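PDB 7M1B: galactose-binding-like protein from Bacteroides thetaiotaomicron, which is a SusE-like protein that may bind sugars, from a family with a proposed degradative capacity. Local coordinates for residues L228-N233 with S240-H245; T272-S277 with Q373-G378. All blocks are in the same frame, centred on the assembly; numbering follows the deposited sequence.

In the fold
Both contacts touch the large antiparallel sheet of the galactose-binding-like domain, and their centres lie about 10 Å apart. Contact 2 joins two of its strands directly, by backbone pairing and an aromatic pair. Contact 1 sits where the 3-10 turn 228-231 packs against the short strand 244-245, and it relies on side-chain amides and leucine-alanine packing. Both are largely buried, although Asn233 in contact 1 reaches the surface. Strand 370-380 unites them: it pairs with 244-245 as well as 256-274, and its Leu374 and Gln373 meet Leu231 and Asn233. Arg276 NH1 and, more weakly, His245 NE2 bond to the same ethanediol, probably carried over from the crystallisation liquor.

Contact 1. Residues L228-N233 with S240-H245; sequences LESLFN and SWNYAH. With EDO (1,2-ethanediol), chain B.
The backbones come closest where the 3-10 turn 228-231 meets strand 244-245, with the CA atoms of Leu228 and Ala244 5.1 Å apart. In this galactose-binding-like domain the 3-10 segment packs on a short strand that pairs with strand 370-380. The polar centre is the amide of Asn242, with CG anti to the backbone N (chi1 -170°) on a CB that points toward 228-233. Asn242 ND2 donates to Ser230 O at 2.9 Å; the oxygen lies in the amide plane, but the donor stands well above the plane of the Ser230 carbonyl. The same ND2 makes a weak hydrogen bond to Gln372 O. On the other arm of the amide, Asn242 OD1 accepts a nearly straight bond of 3.0 Å from Asn233 ND2. The two asparagines meet tip to tip with their amide planes 42° apart, while Asn233 OD1 turns to Asp235 N and Gln373 NE2. Farther along the chain, Ala244 CB lies 3.7 Å from Leu231 CD2 and 3.9 Å from Leu228 CA. Ser230 CB packs against Tyr243 O, and its hydroxyl is bonded to His226 ND1. Before the strand, Ser240 OG accepts from Asn242 N in an ST turn. Tyr243 OH bonds to Ala224 O, and His245 NE2 makes a weak 3.1 Å bond to O2 of the ethanediol.

Contact 2. Residues T272-S277 with Q373-G378; sequences TSWQRS and QLWFYG. With EDO (1,2-ethanediol), chain B.
Strands 272-274 and 373-378 run antiparallel, their axes 4.8 Å apart at an angle of 174°, as neighbours in the main sheet of the galactose-binding-like domain. Thr272 with Trp375 and Trp274 with Gln373 form hydrogen-bonded pairs, flanking the non-hydrogen-bonded pair of Ser273 and Leu374. Trp274 N to Gln373 O is 2.9 Å and almost straight, whereas Gln373 N to Trp274 O stretches to 3.3 Å. On the face carrying the tryptophans, Trp274 sets its edge against the face of Trp375 in a T-shaped pair, planes at 64°, with Trp274 CH2 3.7 Å from Trp375 CD2. Trp274 CE3 also lies against Gln373 CB, and Thr272 CG2 packs on one face of the same indole. Gln373 bends at chi2 (82°), which turns CD aside from the Trp274 ring. Gln373 OE1 accepts from Trp375 NE1 at 3.0 Å on a lone pair, nearly in the indole plane, and also from Gly234 N, so two donors grip this oxygen. On the other face, Leu374 CD2 touches Ser273 OG. A water donates to Thr272 OG1, which is also bonded to Glu342 OE2, and the same water bridges by a hydrogen bond to Tyr377 OH.

Contact 1. Residues L228-N233 with S240-H245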
loop_
_atom_site.group_PDB
_atom_site.type_symbol
_atom_site.label_atom_id
_atom_site.label_comp_id
_atom_site.label_asym_id
_atom_site.label_seq_id
_atom_site.Cartn_x
_atom_site.Cartn_y
_atom_site.Cartn_z
ATOM N N LEU A 228 1.309 19.000 -6.637
ATOM C CA LEU A 228 1.239 17.699 -5.991
ATOM C C LEU A 228 2.065 17.624 -4.716
ATOM O O LEU A 228 1.711 16.900 -3.789
ATOM C CB LEU A 228 1.641 16.609 -7.024
ATOM C CG LEU A 228 1.364 15.166 -6.575
ATOM C CD1 LEU A 228 -0.087 14.898 -6.313
ATOM C CD2 LEU A 228 1.936 14.217 -7.606
ATOM N N GLU A 229 3.197 18.379 -4.672
ATOM C CA GLU A 229 4.072 18.281 -3.503
ATOM C C GLU A 229 3.415 18.865 -2.249
ATOM O O GLU A 229 3.835 18.517 -1.132
ATOM C CB GLU A 229 5.388 19.033 -3.783
ATOM C CG GLU A 229 6.506 18.600 -2.879
ATOM C CD GLU A 229 7.680 19.550 -2.982
ATOM O OE1 GLU A 229 7.965 20.073 -4.143
ATOM O OE2 GLU A 229 8.381 19.641 -1.932
ATOM N N SER A 230 2.302 19.625 -2.355
ATOM C CA SER A 230 1.522 20.042 -1.208
ATOM C C SER A 230 0.997 18.871 -0.408
ATOM O O SER A 230 0.679 19.012 0.785
ATOM C CB SER A 230 0.374 20.885 -1.740
ATOM O OG SER A 230 0.859 22.149 -2.210
ATOM N N LEU A 231 0.891 17.663 -1.026
ATOM C CA LEU A 231 0.426 16.546 -0.214
ATOM C C LEU A 231 1.443 16.075 0.820
ATOM O O LEU A 231 1.097 15.266 1.706
ATOM C CB LEU A 231 0.039 15.327 -1.063
ATOM C CG LEU A 231 -1.025 15.603 -2.156
ATOM C CD1 LEU A 231 -1.316 14.232 -2.833
ATOM C CD2 LEU A 231 -2.323 16.162 -1.466
ATOM N N PHE A 232 2.648 16.660 0.781
ATOM C CA PHE A 232 3.701 16.169 1.672
ATOM C C PHE A 232 4.347 17.343 2.406
ATOM O O PHE A 232 5.457 17.156 2.936
ATOM C CB PHE A 232 4.786 15.543 0.754
ATOM C CG PHE A 232 4.252 14.551 -0.259
ATOM C CD1 PHE A 232 3.576 13.382 0.116
ATOM C CD2 PHE A 232 4.273 14.901 -1.641
ATOM C CE1 PHE A 232 3.071 12.488 -0.828
ATOM C CE2 PHE A 232 3.731 14.002 -2.564
ATOM C CZ PHE A 232 3.083 12.842 -2.193
ATOM N N ASN A 233 3.579 18.396 2.654
ATOM C CA ASN A 233 4.171 19.583 3.302
ATOM C C ASN A 233 3.901 19.662 4.833
ATOM O O ASN A 233 4.214 20.674 5.485
ATOM C CB ASN A 233 3.749 20.849 2.582
ATOM C CG ASN A 233 2.274 21.116 2.688
ATOM O OD1 ASN A 233 1.543 20.406 3.400
ATOM N ND2 ASN A 233 1.799 22.086 1.911
ATOM N N SER A 240 -7.566 23.053 7.932
ATOM C CA SER A 240 -6.531 23.333 6.951
ATOM C C SER A 240 -7.118 23.742 5.592
ATOM O O SER A 240 -8.138 23.150 5.146
ATOM C CB SER A 240 -5.698 22.115 6.783
ATOM O OG SER A 240 -4.700 22.293 5.772
ATOM N N TRP A 241 -6.429 24.699 4.973
ATOM C CA TRP A 241 -6.731 25.111 3.577
ATOM C C TRP A 241 -5.747 24.450 2.592
ATOM O O TRP A 241 -5.681 24.807 1.390
ATOM C CB TRP A 241 -6.723 26.668 3.432
ATOM C CG TRP A 241 -8.143 27.169 3.272
ATOM C CD1 TRP A 241 -8.695 27.698 2.119
ATOM C CD2 TRP A 241 -9.203 27.167 4.249
ATOM N NE1 TRP A 241 -9.998 28.000 2.356
ATOM C CE2 TRP A 241 -10.347 27.658 3.622
ATOM C CE3 TRP A 241 -9.300 26.695 5.577
ATOM C CZ2 TRP A 241 -11.560 27.822 4.283
ATOM C CZ3 TRP A 241 -10.519 26.801 6.233
ATOM C CH2 TRP A 241 -11.635 27.347 5.573
ATOM N N ASN A 242 -4.949 23.467 3.047
ATOM C CA ASN A 242 -3.962 22.888 2.123
ATOM C C ASN A 242 -4.587 21.845 1.188
ATOM O O ASN A 242 -5.598 21.212 1.515
ATOM C CB ASN A 242 -2.988 22.076 2.983
ATOM C CG ASN A 242 -1.767 21.625 2.190
ATOM O OD1 ASN A 242 -1.151 22.425 1.504
ATOM N ND2 ASN A 242 -1.529 20.327 2.079
ATOM N N TYR A 243 -4.032 21.767 -0.040
ATOM C CA TYR A 243 -4.513 20.690 -0.904
ATOM C C TYR A 243 -3.558 20.618 -2.098
ATOM O O TYR A 243 -2.737 21.488 -2.303
ATOM C CB TYR A 243 -5.881 21.086 -1.540
ATOM C CG TYR A 243 -5.960 22.494 -2.099
ATOM C CD1 TYR A 243 -5.422 22.839 -3.373
ATOM C CD2 TYR A 243 -6.621 23.501 -1.400
ATOM C CE1 TYR A 243 -5.469 24.145 -3.866
ATOM C CE2 TYR A 243 -6.666 24.797 -1.868
ATOM C CZ TYR A 243 -6.169 25.107 -3.137
ATOM O OH TYR A 243 -6.227 26.400 -3.520
ATOM N N ALA A 244 -3.626 19.479 -2.808
ATOM C CA ALA A 244 -3.219 19.433 -4.226
ATOM C C ALA A 244 -4.520 19.254 -5.014
ATOM O O ALA A 244 -5.381 18.407 -4.675
ATOM C CB ALA A 244 -2.281 18.267 -4.515
ATOM N N HIS A 245 -4.683 20.005 -6.101
ATOM C CA HIS A 245 -5.999 20.145 -6.752
ATOM C C HIS A 245 -5.826 19.935 -8.243
ATOM O O HIS A 245 -4.915 20.512 -8.845
ATOM C CB HIS A 245 -6.477 21.610 -6.544
ATOM C CG HIS A 245 -7.939 21.820 -6.789
ATOM N ND1 HIS A 245 -8.553 21.631 -8.041
ATOM C CD2 HIS A 245 -8.910 22.278 -5.971
ATOM C CE1 HIS A 245 -9.852 21.925 -7.910
ATOM N NE2 HIS A 245 -10.072 22.396 -6.678
HETATM C C1 EDO B . -9.909 26.454 -3.782
HETATM O O1 EDO B . -10.855 26.474 -2.718
HETATM C C2 EDO B . -9.875 25.107 -4.410
HETATM O O2 EDO B . -11.137 24.380 -4.523
#

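Contact 2. Residues T272-S277 with Q373-G378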
loop_
_atom_site.group_PDB
_atom_site.type_symbol
_atom_site.label_atom_id
_atom_site.label_comp_id
_atom_site.label_asym_id
_atom_site.label_seq_id
_atom_site.Cartn_x
_atom_site.Cartn_y
_atom_site.Cartn_z
ATOM N N THR A 272 -1.340 6.984 5.347
ATOM C CA THR A 272 -2.492 7.712 5.866
ATOM C C THR A 272 -2.844 8.789 4.830
ATOM O O THR A 272 -1.938 9.447 4.272
ATOM C CB THR A 272 -2.242 8.426 7.200
ATOM O OG1 THR A 272 -1.713 7.415 8.058
ATOM C CG2 THR A 272 -3.486 9.028 7.808
ATOM N N SER A 273 -4.153 8.935 4.523
ATOM C CA SER A 273 -4.621 9.840 3.459
ATOM C C SER A 273 -5.620 10.808 4.092
ATOM O O SER A 273 -6.491 10.412 4.896
ATOM C CB SER A 273 -5.380 8.994 2.402
ATOM O OG SER A 273 -5.827 9.871 1.401
ATOM N N TRP A 274 -5.421 12.121 3.843
ATOM C CA TRP A 274 -6.408 13.113 4.231
ATOM C C TRP A 274 -7.050 13.789 3.041
ATOM O O TRP A 274 -6.347 14.179 2.120
ATOM C CB TRP A 274 -5.762 14.246 5.050
ATOM C CG TRP A 274 -5.380 13.807 6.438
ATOM C CD1 TRP A 274 -6.092 14.084 7.569
ATOM C CD2 TRP A 274 -4.143 13.210 6.851
ATOM N NE1 TRP A 274 -5.380 13.698 8.683
ATOM C CE2 TRP A 274 -4.183 13.151 8.267
ATOM C CE3 TRP A 274 -3.028 12.672 6.181
ATOM C CZ2 TRP A 274 -3.148 12.561 9.027
ATOM C CZ3 TRP A 274 -1.980 12.157 6.941
ATOM C CH2 TRP A 274 -2.048 12.086 8.337
ATOM N N GLN A 275 -8.401 13.912 3.110
ATOM C CA GLN A 275 -9.156 14.649 2.114
ATOM C C GLN A 275 -9.024 16.169 2.367
ATOM O O GLN A 275 -8.828 16.611 3.508
ATOM C CB GLN A 275 -10.663 14.343 2.245
ATOM C CG GLN A 275 -10.986 12.891 1.836
ATOM C CD GLN A 275 -12.425 12.602 2.200
ATOM O OE1 GLN A 275 -13.333 13.395 1.933
ATOM N NE2 GLN A 275 -12.627 11.433 2.794
ATOM N N ARG A 276 -9.223 16.966 1.288
ATOM C CA ARG A 276 -9.254 18.433 1.469
ATOM C C ARG A 276 -10.534 18.710 2.276
ATOM O O ARG A 276 -11.596 18.088 2.110
ATOM C CB ARG A 276 -9.353 19.087 0.060
ATOM C CG ARG A 276 -9.639 20.590 0.100
ATOM C CD ARG A 276 -11.125 20.897 0.032
ATOM N NE ARG A 276 -11.690 20.476 -1.286
ATOM C CZ ARG A 276 -11.784 21.301 -2.359
ATOM N NH1 ARG A 276 -11.436 22.609 -2.258
ATOM N NH2 ARG A 276 -12.214 20.787 -3.473
ATOM N N SER A 277 -10.455 19.715 3.174
ATOM C CA SER A 277 -11.445 19.871 4.224
ATOM C C SER A 277 -12.021 21.281 4.261
ATOM O O SER A 277 -13.238 21.426 4.128
ATOM C CB SER A 277 -10.818 19.474 5.534
ATOM O OG SER A 277 -9.682 20.350 5.740
ATOM N N GLN A 373 -3.374 15.510 1.979
ATOM C CA GLN A 373 -2.093 15.051 2.591
ATOM C C GLN A 373 -1.948 13.541 2.431
ATOM O O GLN A 373 -2.967 12.834 2.527
ATOM C CB GLN A 373 -2.043 15.446 4.084
ATOM C CG GLN A 373 -0.622 15.393 4.664
ATOM C CD GLN A 373 0.300 16.596 4.432
ATOM O OE1 GLN A 373 1.474 16.519 4.767
ATOM N NE2 GLN A 373 -0.076 17.548 3.587
ATOM N N LEU A 374 -0.681 13.053 2.281
ATOM C CA LEU A 374 -0.430 11.592 2.251
ATOM C C LEU A 374 0.858 11.335 3.038
ATOM O O LEU A 374 1.862 12.051 2.778
ATOM C CB LEU A 374 -0.122 11.136 0.830
ATOM C CG LEU A 374 -1.274 11.203 -0.146
ATOM C CD1 LEU A 374 -0.764 10.827 -1.541
ATOM C CD2 LEU A 374 -2.364 10.221 0.323
ATOM N N TRP A 375 0.749 10.556 4.122
ATOM C CA TRP A 375 1.958 10.172 4.844
ATOM C C TRP A 375 2.218 8.687 4.651
ATOM O O TRP A 375 1.328 7.903 4.884
ATOM C CB TRP A 375 1.794 10.465 6.340
ATOM C CG TRP A 375 1.810 11.923 6.713
ATOM C CD1 TRP A 375 1.898 12.979 5.847
ATOM C CD2 TRP A 375 1.614 12.438 8.041
ATOM N NE1 TRP A 375 1.833 14.143 6.577
ATOM C CE2 TRP A 375 1.651 13.836 7.924
ATOM C CE3 TRP A 375 1.508 11.858 9.340
ATOM C CZ2 TRP A 375 1.510 14.680 9.042
ATOM C CZ3 TRP A 375 1.391 12.720 10.418
ATOM C CH2 TRP A 375 1.388 14.116 10.294
ATOM N N PHE A 376 3.471 8.320 4.313
ATOM C CA PHE A 376 3.825 6.920 4.025
ATOM C C PHE A 376 4.702 6.393 5.173
ATOM O O PHE A 376 5.543 7.137 5.678
ATOM C CB PHE A 376 4.569 6.814 2.704
ATOM C CG PHE A 376 3.643 6.750 1.514
ATOM C CD1 PHE A 376 2.694 7.711 1.272
ATOM C CD2 PHE A 376 3.642 5.591 0.718
ATOM C CE1 PHE A 376 1.843 7.551 0.179
ATOM C CE2 PHE A 376 2.803 5.459 -0.372
ATOM C CZ PHE A 376 1.810 6.382 -0.536
ATOM N N TYR A 377 4.549 5.115 5.467
ATOM C CA TYR A 377 5.297 4.480 6.532
ATOM C C TYR A 377 5.995 3.271 5.981
ATOM O O TYR A 377 5.428 2.600 5.125
ATOM C CB TYR A 377 4.412 4.056 7.714
ATOM C CG TYR A 377 3.792 5.241 8.430
ATOM C CD1 TYR A 377 2.629 5.841 7.918
ATOM C CD2 TYR A 377 4.382 5.799 9.550
ATOM C CE1 TYR A 377 2.064 6.957 8.518
ATOM C CE2 TYR A 377 3.826 6.910 10.181
ATOM C CZ TYR A 377 2.663 7.481 9.662
ATOM O OH TYR A 377 2.092 8.562 10.282
ATOM N N GLY A 378 7.195 2.952 6.498
ATOM C CA GLY A 378 7.829 1.708 6.064
ATOM C C GLY A 378 9.285 1.716 6.572
ATOM O O GLY A 378 9.663 2.477 7.479
HETATM C C1 EDO B . -9.909 26.454 -3.782
HETATM O O1 EDO B . -10.855 26.474 -2.718
HETATM C C2 EDO B . -9.875 25.107 -4.410
HETATM O O2 EDO B . -11.137 24.380 -4.523
HETATM O O HOH W 1 -0.438 8.785 10.187
#